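Local coordinates for protein acidocalcisomal pyrophosphatase (Trypanosoma cruzi, PDB 5CUV) that is probably a magnesium-dependent inorganic pyrophosphatase of acidocalcisomes, hydrolysing pyrophosphate to phosphate, at residues A[69-72]-A[73-77]; A[60-63]-A[64-68]; A[81-84]-A[85-89]. All coordinates share one frame; numbering follows the deposited sequence.

Overall arrangement
All three contacts are local and lie in series along two consecutive helices, 60-66 and 73-87, in the N-terminal part of the chain, far from the magnesium site and the malate pocket; their centres lie about 39 to 46 Å from the centre of the chain. Contact 2 forms helix 60-66, contact 1 starts helix 73-87 and contact 3 lies toward its C-terminal end. Contacts 1 and 2, with centres about 12 Å apart, pack directly: Phe-71 CZ is 3.7 Å from Val-64 CB. Contact 3 is about 22 Å from contact 2, yet Glu-60 OE2 and Arg-82 NH2 join them in a salt bridge of 2.9 Å. Contacts 1 and 3, about 18 Å apart, share one helix.

Contact 1. Residues A[69-72]-A[73-77]; sequences DEFT and LSMEK
Thr-72 and Met-75 meet where the chain turns into helix 73-87. The threonine is the N-cap: its OG1 accepts from Met-75 N at 2.8 Å, with an N-H...O angle of 155°. This reach follows from chi1 of 62°, which sets OG1 between the backbone N and the carbonyl carbon, within reach of the amide of Met-75. The backbone of the same residue also serves the helix, since Thr-72 O accepts from Glu-76 N at 3.1 Å. Two oxygens of one residue thus satisfy two amide groups of the opening turn.

Met-75, present as selenomethionine, runs its chain across Thr-72 at about a right angle and ends against the Phe-71 ring. The bend is at chi3 (72°), and it brings the terminal methyl over one face of the phenyl ring, with CE 3.3 Å from the Phe-71 ring centroid. Atom SE follows on the same face, 4.4 Å from that centroid, so the pair combines a CH-pi and a Met-aromatic contact. Alongside, the aliphatic part of Glu-76 brushes the phenylalanine, CG lying 4.1 Å from Phe-71 CB.

Leu-50 adjoins both Phe-71 and Met-75, and Val-257 of the second subunit packs on Phe-71. Together these features are those of a helix N-terminus with a threonine N-cap, backed by a hydrophobic contact between the residue before the cap and the third residue after it.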
ATOM      1  N   ASP A  69     -18.380  32.956  18.857  1.00 43.24           N
ATOM      2  CA  ASP A  69     -18.041  34.365  19.046  1.00 44.00           C
ATOM      3  C   ASP A  69     -16.717  34.594  19.654  1.00 44.00           C
ATOM      4  O   ASP A  69     -16.151  33.730  20.295  1.00 44.11           O
ATOM      5  CB  ASP A  69     -19.085  35.079  19.868  1.00 45.63           C
ATOM      6  CG  ASP A  69     -20.337  35.317  19.073  1.00 48.34           C
ATOM      7  OD1 ASP A  69     -20.206  35.690  17.878  1.00 49.39           O
ATOM      8  OD2 ASP A  69     -21.442  35.135  19.623  1.00 48.79           O
ATOM      9  N   GLU A  70     -16.208  35.779  19.416  1.00 44.49           N
ATOM     10  CA  GLU A  70     -14.938  36.177  19.949  1.00 45.16           C
ATOM     11  C   GLU A  70     -15.192  36.694  21.341  1.00 45.19           C
ATOM     12  O   GLU A  70     -16.335  36.983  21.717  1.00 45.01           O
ATOM     13  CB  GLU A  70     -14.393  37.273  19.087  1.00 46.66           C
ATOM     14  CG  GLU A  70     -14.197  36.772  17.688  1.00 50.66           C
ATOM     15  CD  GLU A  70     -12.784  36.317  17.455  1.00 52.39           C
ATOM     16  OE1 GLU A  70     -11.913  37.227  17.347  1.00 52.83           O
ATOM     17  OE2 GLU A  70     -12.555  35.072  17.398  1.00 53.51           O
ATOM     18  N   PHE A  71     -14.126  36.793  22.117  1.00 44.81           N
ATOM     19  CA  PHE A  71     -14.260  37.300  23.451  1.00 43.95           C
ATOM     20  C   PHE A  71     -14.504  38.780  23.321  1.00 44.47           C
ATOM     21  O   PHE A  71     -13.995  39.423  22.404  1.00 44.02           O
ATOM     22  CB  PHE A  71     -12.988  37.014  24.251  1.00 42.83           C
ATOM     23  CG  PHE A  71     -13.024  35.714  24.976  1.00 41.61           C
ATOM     24  CD1 PHE A  71     -13.846  34.654  24.511  1.00 41.44           C
ATOM     25  CD2 PHE A  71     -12.245  35.519  26.117  1.00 40.40           C
ATOM     26  CE1 PHE A  71     -13.883  33.403  25.190  1.00 41.01           C
ATOM     27  CE2 PHE A  71     -12.266  34.285  26.802  1.00 40.36           C
ATOM     28  CZ  PHE A  71     -13.084  33.226  26.337  1.00 40.31           C
ATOM     29  N   THR A  72     -15.327  39.313  24.211  1.00 45.07           N
ATOM     30  CA  THR A  72     -15.601  40.749  24.222  1.00 46.44           C
ATOM     31  C   THR A  72     -14.366  41.422  24.821  1.00 46.39           C
ATOM     32  O   THR A  72     -13.403  40.755  25.193  1.00 46.31           O
ATOM     33  CB  THR A  72     -16.804  41.086  25.138  1.00 47.16           C
ATOM     34  OG1 THR A  72     -16.491  40.698  26.489  1.00 48.19           O
ATOM     35  CG2 THR A  72     -18.066  40.320  24.671  1.00 47.65           C
ATOM     36  N   LEU A  73     -14.388  42.743  24.914  1.00 47.85           N
ATOM     37  CA  LEU A  73     -13.272  43.448  25.511  1.00 47.94           C
ATOM     38  C   LEU A  73     -13.428  43.178  27.005  1.00 47.87           C
ATOM     39  O   LEU A  73     -12.456  43.038  27.735  1.00 47.63           O
ATOM     40  CB  LEU A  73     -13.375  44.933  25.214  1.00 49.24           C
ATOM     41  CG  LEU A  73     -12.198  45.758  25.740  1.00 50.58           C
ATOM     42  CD1 LEU A  73     -10.869  45.241  25.182  1.00 52.08           C
ATOM     43  CD2 LEU A  73     -12.418  47.200  25.349  1.00 51.29           C
ATOM     44  N   SER A  74     -14.669  43.080  27.456  1.00 47.98           N
ATOM     45  CA  SER A  74     -14.915  42.800  28.858  1.00 47.90           C
ATOM     46  C   SER A  74     -14.259  41.475  29.206  1.00 49.01           C
ATOM     47  O   SER A  74     -13.592  41.367  30.243  1.00 48.97           O
ATOM     48  CB  SER A  74     -16.419  42.708  29.127  1.00 46.69           C
ATOM     49  OG  SER A  74     -16.720  41.717  30.106  1.00 45.58           O
HETATM   50  N   MSE A  75     -14.440  40.472  28.339  1.00 50.18           N
HETATM   51  CA  MSE A  75     -13.874  39.157  28.605  1.00 51.49           C
HETATM   52  C   MSE A  75     -12.313  39.145  28.538  1.00 49.92           C
HETATM   53  O   MSE A  75     -11.639  38.491  29.357  1.00 48.96           O
HETATM   54  CB  MSE A  75     -14.453  38.151  27.610  1.00 56.55           C
HETATM   55  CG  MSE A  75     -15.939  37.890  27.802  1.00 61.66           C
HETATM   56 SE   MSE A  75     -16.708  36.701  26.510  1.00 70.93          SE
HETATM   57  CE  MSE A  75     -15.897  35.043  27.140  1.00 65.45           C
ATOM     58  N   GLU A  76     -11.721  39.867  27.589  1.00 47.88           N
ATOM     59  CA  GLU A  76     -10.264  39.893  27.551  1.00 46.99           C
ATOM     60  C   GLU A  76      -9.694  40.537  28.841  1.00 46.33           C
ATOM     61  O   GLU A  76      -8.709  40.061  29.397  1.00 45.41           O
ATOM     62  CB  GLU A  76      -9.827  40.629  26.291  1.00 46.79           C
ATOM     63  CG  GLU A  76     -10.185  39.851  25.016  1.00 48.39           C
ATOM     64  CD  GLU A  76      -9.779  40.582  23.727  1.00 49.01           C
ATOM     65  OE1 GLU A  76     -10.343  41.678  23.476  1.00 48.80           O
ATOM     66  OE2 GLU A  76      -8.896  40.065  22.972  1.00 50.03           O
ATOM     67  N   LYS A  77     -10.357  41.582  29.333  1.00 46.08           N
ATOM     68  CA  LYS A  77      -9.963  42.264  30.555  1.00 46.01           C
ATOM     69  C   LYS A  77      -9.841  41.297  31.703  1.00 46.53           C
ATOM     70  O   LYS A  77      -8.819  41.251  32.399  1.00 46.33           O
ATOM     71  CB  LYS A  77     -11.011  43.292  30.937  1.00 46.18           C
ATOM     72  CG  LYS A  77     -10.737  44.110  32.186  1.00 45.80           C
ATOM     73  CD  LYS A  77     -11.090  45.564  31.875  1.00 47.43           C
ATOM     74  CE  LYS A  77     -10.998  46.513  33.068  1.00 47.67           C
ATOM     75  NZ  LYS A  77     -12.054  46.264  34.085  1.00 46.89           N
TER

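Contact 2. Residues A[60-63]-A[64-68]; sequences EFDL and VAYGK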
ATOM      1  N   GLU A  60     -14.216  27.481  30.056  1.00 30.12           N
ATOM      2  CA  GLU A  60     -13.693  28.579  29.263  1.00 29.29           C
ATOM      3  C   GLU A  60     -12.953  28.018  28.028  1.00 27.75           C
ATOM      4  O   GLU A  60     -13.044  28.565  26.906  1.00 27.68           O
ATOM      5  CB  GLU A  60     -12.683  29.408  30.055  1.00 31.53           C
ATOM      6  CG  GLU A  60     -13.150  29.980  31.378  1.00 35.29           C
ATOM      7  CD  GLU A  60     -12.120  30.950  31.948  1.00 36.39           C
ATOM      8  OE1 GLU A  60     -12.528  31.782  32.747  1.00 38.30           O
ATOM      9  OE2 GLU A  60     -10.911  30.898  31.607  1.00 36.55           O
ATOM     10  N   PHE A  61     -12.188  26.948  28.235  1.00 25.43           N
ATOM     11  CA  PHE A  61     -11.453  26.387  27.113  1.00 23.69           C
ATOM     12  C   PHE A  61     -12.396  26.132  25.991  1.00 22.04           C
ATOM     13  O   PHE A  61     -12.139  26.517  24.874  1.00 20.96           O
ATOM     14  CB  PHE A  61     -10.760  25.072  27.440  1.00 21.83           C
ATOM     15  CG  PHE A  61      -9.924  24.585  26.332  1.00 21.40           C
ATOM     16  CD1 PHE A  61      -8.680  25.145  26.108  1.00 19.66           C
ATOM     17  CD2 PHE A  61     -10.453  23.692  25.378  1.00 23.25           C
ATOM     18  CE1 PHE A  61      -7.952  24.862  24.953  1.00 20.50           C
ATOM     19  CE2 PHE A  61      -9.738  23.383  24.172  1.00 21.33           C
ATOM     20  CZ  PHE A  61      -8.479  23.983  23.966  1.00 22.31           C
ATOM     21  N   ASP A  62     -13.491  25.481  26.314  1.00 21.89           N
ATOM     22  CA  ASP A  62     -14.509  25.128  25.339  1.00 23.21           C
ATOM     23  C   ASP A  62     -15.177  26.303  24.654  1.00 23.40           C
ATOM     24  O   ASP A  62     -15.530  26.222  23.465  1.00 22.04           O
ATOM     25  CB  ASP A  62     -15.585  24.264  26.002  1.00 24.50           C
ATOM     26  CG  ASP A  62     -15.181  22.806  26.106  1.00 26.85           C
ATOM     27  OD1 ASP A  62     -14.066  22.448  25.664  1.00 28.46           O
ATOM     28  OD2 ASP A  62     -15.982  22.009  26.638  1.00 28.80           O
ATOM     29  N   LEU A  63     -15.374  27.370  25.430  1.00 25.02           N
ATOM     30  CA  LEU A  63     -16.007  28.571  24.956  1.00 25.49           C
ATOM     31  C   LEU A  63     -15.036  29.292  24.040  1.00 26.18           C
ATOM     32  O   LEU A  63     -15.431  29.714  22.949  1.00 27.97           O
ATOM     33  CB  LEU A  63     -16.441  29.444  26.136  1.00 26.77           C
ATOM     34  CG  LEU A  63     -16.891  30.891  25.806  1.00 28.83           C
ATOM     35  CD1 LEU A  63     -17.955  30.849  24.717  1.00 30.46           C
ATOM     36  CD2 LEU A  63     -17.431  31.621  27.042  1.00 29.46           C
ATOM     37  N   VAL A  64     -13.774  29.450  24.432  1.00 24.64           N
ATOM     38  CA  VAL A  64     -12.869  30.120  23.502  1.00 25.10           C
ATOM     39  C   VAL A  64     -12.504  29.243  22.257  1.00 25.86           C
ATOM     40  O   VAL A  64     -12.325  29.752  21.158  1.00 25.33           O
ATOM     41  CB  VAL A  64     -11.543  30.572  24.185  1.00 24.39           C
ATOM     42  CG1 VAL A  64     -10.765  29.352  24.720  1.00 24.77           C
ATOM     43  CG2 VAL A  64     -10.691  31.317  23.184  1.00 21.72           C
ATOM     44  N   ALA A  65     -12.393  27.934  22.444  1.00 26.24           N
ATOM     45  CA  ALA A  65     -12.039  27.018  21.359  1.00 26.39           C
ATOM     46  C   ALA A  65     -13.135  26.806  20.331  1.00 25.56           C
ATOM     47  O   ALA A  65     -12.909  26.972  19.152  1.00 26.08           O
ATOM     48  CB  ALA A  65     -11.611  25.651  21.939  1.00 24.66           C
ATOM     49  N   TYR A  66     -14.324  26.474  20.797  1.00 25.55           N
ATOM     50  CA  TYR A  66     -15.431  26.178  19.915  1.00 26.61           C
ATOM     51  C   TYR A  66     -16.622  27.123  19.848  1.00 29.09           C
ATOM     52  O   TYR A  66     -17.490  26.928  19.016  1.00 29.98           O
ATOM     53  CB  TYR A  66     -15.945  24.793  20.261  1.00 23.62           C
ATOM     54  CG  TYR A  66     -14.812  23.860  20.473  1.00 21.35           C
ATOM     55  CD1 TYR A  66     -13.916  23.555  19.424  1.00 19.62           C
ATOM     56  CD2 TYR A  66     -14.598  23.274  21.733  1.00 20.00           C
ATOM     57  CE1 TYR A  66     -12.813  22.669  19.630  1.00 16.75           C
ATOM     58  CE2 TYR A  66     -13.533  22.402  21.942  1.00 18.40           C
ATOM     59  CZ  TYR A  66     -12.650  22.101  20.889  1.00 17.25           C
ATOM     60  OH  TYR A  66     -11.682  21.197  21.125  1.00 14.11           O
ATOM     61  N   GLY A  67     -16.697  28.105  20.743  1.00 31.80           N
ATOM     62  CA  GLY A  67     -17.789  29.048  20.703  1.00 33.41           C
ATOM     63  C   GLY A  67     -17.514  29.892  19.490  1.00 35.35           C
ATOM     64  O   GLY A  67     -16.357  30.286  19.291  1.00 35.32           O
ATOM     65  N   LYS A  68     -18.550  30.172  18.694  1.00 37.37           N
ATOM     66  CA  LYS A  68     -18.412  30.964  17.470  1.00 39.51           C
ATOM     67  C   LYS A  68     -18.072  32.406  17.689  1.00 41.15           C
ATOM     68  O   LYS A  68     -17.526  33.047  16.794  1.00 42.67           O
ATOM     69  CB  LYS A  68     -19.676  30.904  16.613  1.00 39.10           C
ATOM     70  CG  LYS A  68     -19.932  29.497  16.033  1.00 40.02           C
ATOM     71  CD  LYS A  68     -18.718  28.982  15.263  1.00 38.37           C
ATOM     72  CE  LYS A  68     -18.938  27.567  14.842  1.00 38.98           C
ATOM     73  NZ  LYS A  68     -17.673  26.969  14.357  1.00 39.44           N
TER
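The short helix 60-66 is built by this contact, in which Phe-61 and Asp-62 meet Ala-65 and Tyr-66 one turn further on. Successive i+4 to i backbone bonds run from Val-64 N to Glu-60 O (2.7 Å), Ala-65 N to Phe-61 O (2.8 Å) and Tyr-66 N to Asp-62 O (2.9 Å). A last one, from Gly-67 N to Leu-63 O at 3.0 Å, is more bent, with an N-H...O angle of 136°, and Gly-67 is where the chain leaves helical backbone angles.

The methyl of Ala-65 touches two rings. Its CB is 3.7 Å from Phe-61 CE2 and also sits over the centre of one face of the Tyr-66 ring. The phenyl reaches it because Phe-61 chi1 (-175°) places CG trans to the amide nitrogen. The carboxylate of Asp-62 approaches the same tyrosine obliquely, OD1 standing 3.8 Å from Tyr-66 CE2, the two planes 52° apart.

Both polar ends find their partners in the fourth subunit: Asp-62 OD1 forms a salt bridge with Arg-366, and Tyr-66 OH is hydrogen-bonded to Glu-363. Within the chain, Glu-60 OE1 accepts from Leu-50 N. The chemistry is therefore split: the backbone bonds form the helix, and the Ala-65 methyl packs against both rings, while the buried carboxylate and phenol, one turn apart, each engage a residue of the fourth subunit, which joins the helix to the assembly.

Contact 3. Residues A[81-84]-A[85-89]; sequences ARMF and SAFDV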
ATOM      1  N   ALA A  81      -6.333  40.525  33.426  1.00 48.76           N
ATOM      2  CA  ALA A  81      -6.247  40.798  34.866  1.00 47.56           C
ATOM      3  C   ALA A  81      -5.666  39.578  35.601  1.00 46.35           C
ATOM      4  O   ALA A  81      -4.851  39.722  36.510  1.00 46.59           O
ATOM      5  CB  ALA A  81      -7.638  41.124  35.416  1.00 47.27           C
ATOM      6  N   ARG A  82      -6.082  38.379  35.212  1.00 45.35           N
ATOM      7  CA  ARG A  82      -5.545  37.170  35.839  1.00 45.47           C
ATOM      8  C   ARG A  82      -4.099  37.035  35.441  1.00 45.73           C
ATOM      9  O   ARG A  82      -3.328  36.469  36.164  1.00 46.18           O
ATOM     10  CB  ARG A  82      -6.297  35.884  35.427  1.00 44.40           C
ATOM     11  CG  ARG A  82      -7.831  35.913  35.640  1.00 44.97           C
ATOM     12  CD  ARG A  82      -8.399  34.516  35.763  1.00 46.07           C
ATOM     13  NE  ARG A  82      -8.127  33.673  34.591  1.00 46.02           N
ATOM     14  CZ  ARG A  82      -9.083  33.150  33.829  1.00 46.28           C
ATOM     15  NH1 ARG A  82     -10.364  33.372  34.111  1.00 46.54           N
ATOM     16  NH2 ARG A  82      -8.780  32.418  32.772  1.00 46.24           N
HETATM   17  N   MSE A  83      -3.715  37.559  34.294  1.00 47.47           N
HETATM   18  CA  MSE A  83      -2.329  37.447  33.878  1.00 49.78           C
HETATM   19  C   MSE A  83      -1.505  38.379  34.720  1.00 48.84           C
HETATM   20  O   MSE A  83      -0.348  38.060  35.074  1.00 47.72           O
HETATM   21  CB  MSE A  83      -2.184  37.804  32.399  1.00 55.70           C
HETATM   22  CG  MSE A  83      -0.770  37.641  31.868  1.00 62.10           C
HETATM   23 SE   MSE A  83      -0.137  35.830  31.836  1.00 76.99          SE
HETATM   24  CE  MSE A  83      -1.153  35.208  30.293  1.00 70.46           C
ATOM     25  N   PHE A  84      -2.121  39.524  35.047  1.00 47.64           N
ATOM     26  CA  PHE A  84      -1.491  40.581  35.841  1.00 46.22           C
ATOM     27  C   PHE A  84      -1.173  40.137  37.225  1.00 45.64           C
ATOM     28  O   PHE A  84      -0.112  40.439  37.755  1.00 44.56           O
ATOM     29  CB  PHE A  84      -2.392  41.772  35.978  1.00 47.30           C
ATOM     30  CG  PHE A  84      -1.735  42.941  36.620  1.00 47.37           C
ATOM     31  CD1 PHE A  84      -0.984  43.830  35.855  1.00 46.70           C
ATOM     32  CD2 PHE A  84      -1.873  43.167  37.988  1.00 48.03           C
ATOM     33  CE1 PHE A  84      -0.383  44.933  36.442  1.00 46.98           C
ATOM     34  CE2 PHE A  84      -1.274  44.263  38.592  1.00 48.24           C
ATOM     35  CZ  PHE A  84      -0.526  45.152  37.808  1.00 48.03           C
ATOM     36  N   SER A  85      -2.124  39.432  37.816  1.00 45.77           N
ATOM     37  CA  SER A  85      -1.961  38.942  39.179  1.00 45.72           C
ATOM     38  C   SER A  85      -0.912  37.832  39.182  1.00 45.45           C
ATOM     39  O   SER A  85      -0.141  37.684  40.128  1.00 44.37           O
ATOM     40  CB  SER A  85      -3.311  38.461  39.703  1.00 45.65           C
ATOM     41  OG  SER A  85      -3.216  37.966  41.019  1.00 47.54           O
ATOM     42  N   ALA A  86      -0.854  37.065  38.104  1.00 45.92           N
ATOM     43  CA  ALA A  86       0.138  36.006  38.046  1.00 47.13           C
ATOM     44  C   ALA A  86       1.501  36.653  38.242  1.00 47.70           C
ATOM     45  O   ALA A  86       2.265  36.243  39.110  1.00 48.11           O
ATOM     46  CB  ALA A  86       0.098  35.271  36.692  1.00 46.40           C
ATOM     47  N   PHE A  87       1.785  37.665  37.426  1.00 48.12           N
ATOM     48  CA  PHE A  87       3.055  38.374  37.458  1.00 48.07           C
ATOM     49  C   PHE A  87       3.252  39.103  38.771  1.00 49.23           C
ATOM     50  O   PHE A  87       4.365  39.464  39.125  1.00 48.74           O
ATOM     51  CB  PHE A  87       3.125  39.343  36.285  1.00 46.66           C
ATOM     52  CG  PHE A  87       3.757  38.757  35.036  1.00 44.97           C
ATOM     53  CD1 PHE A  87       5.143  38.618  34.938  1.00 44.59           C
ATOM     54  CD2 PHE A  87       2.965  38.354  33.955  1.00 44.16           C
ATOM     55  CE1 PHE A  87       5.720  38.094  33.784  1.00 44.94           C
ATOM     56  CE2 PHE A  87       3.523  37.824  32.795  1.00 42.49           C
ATOM     57  CZ  PHE A  87       4.894  37.692  32.699  1.00 44.30           C
ATOM     58  N   ASP A  88       2.155  39.286  39.495  1.00 51.37           N
ATOM     59  CA  ASP A  88       2.154  39.942  40.812  1.00 53.54           C
ATOM     60  C   ASP A  88       2.371  38.897  41.913  1.00 54.47           C
ATOM     61  O   ASP A  88       1.481  38.679  42.767  1.00 54.41           O
ATOM     62  CB  ASP A  88       0.806  40.638  41.039  1.00 53.20           C
ATOM     63  CG  ASP A  88       0.756  41.400  42.333  1.00 53.29           C
ATOM     64  OD1 ASP A  88       1.829  41.549  42.981  1.00 51.99           O
ATOM     65  OD2 ASP A  88      -0.365  41.857  42.676  1.00 53.69           O
ATOM     66  N   VAL A  89       3.545  38.262  41.859  1.00 55.83           N
ATOM     67  CA  VAL A  89       3.960  37.187  42.781  1.00 57.69           C
ATOM     68  C   VAL A  89       3.963  37.565  44.247  1.00 58.82           C
ATOM     69  O   VAL A  89       3.606  36.775  45.109  1.00 59.00           O
ATOM     70  CB  VAL A  89       5.381  36.658  42.448  1.00 57.75           C
ATOM     71  CG1 VAL A  89       6.344  37.821  42.192  1.00 56.85           C
ATOM     72  CG2 VAL A  89       5.898  35.803  43.625  1.00 57.95           C
TER
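Met-83 and Phe-87 touch one turn apart near the end of helix 73-87. Atom SE of Met-83, a selenomethionine, lies 4.3 Å from Phe-87 CE2 and 5.5 Å from the ring centroid, 72° off the ring normal: a loose Met-aromatic contact, with the selenium well away from the ring axis. The carbonyl of Met-83 accepts from Phe-87 N at 3.2 Å and also approaches the ring edge, its O atom 3.5 Å from Phe-87 CD2. Beside them the Ala-86 methyl rests 3.3 Å from Met-83 O.

Around this pair the helical bonds run from Ser-85 N to Ala-81 O at 3.0 Å and from Ala-86 N to Arg-82 O at 3.2 Å. Asp-88 N has two weak bonds, to Phe-84 O (N-H...O angle 120°) and to Ser-85 O, as the backbone enters an inverse gamma turn centred on Asp-88. The Asp-88 side chain holds the turn that follows: OD1 accepts from Leu-92 N and OD2 from Gly-93 N. Earlier in the helix, Arg-82 NH2 donates to Ile-36 O.

Phe-84 and Phe-87 both pack on Leu-95 of strand 95-96. Phe-84 also meets the Phe-132 ring, whereas Phe-87 meets Tyr-106 at a steep angle and Met-83 touches Met-103, both on helix 97-106. Helix 73-87, the loop with strand 95-96 (paired to 129-130) and helix 97-106 are consistent with an EF-hand-like unit.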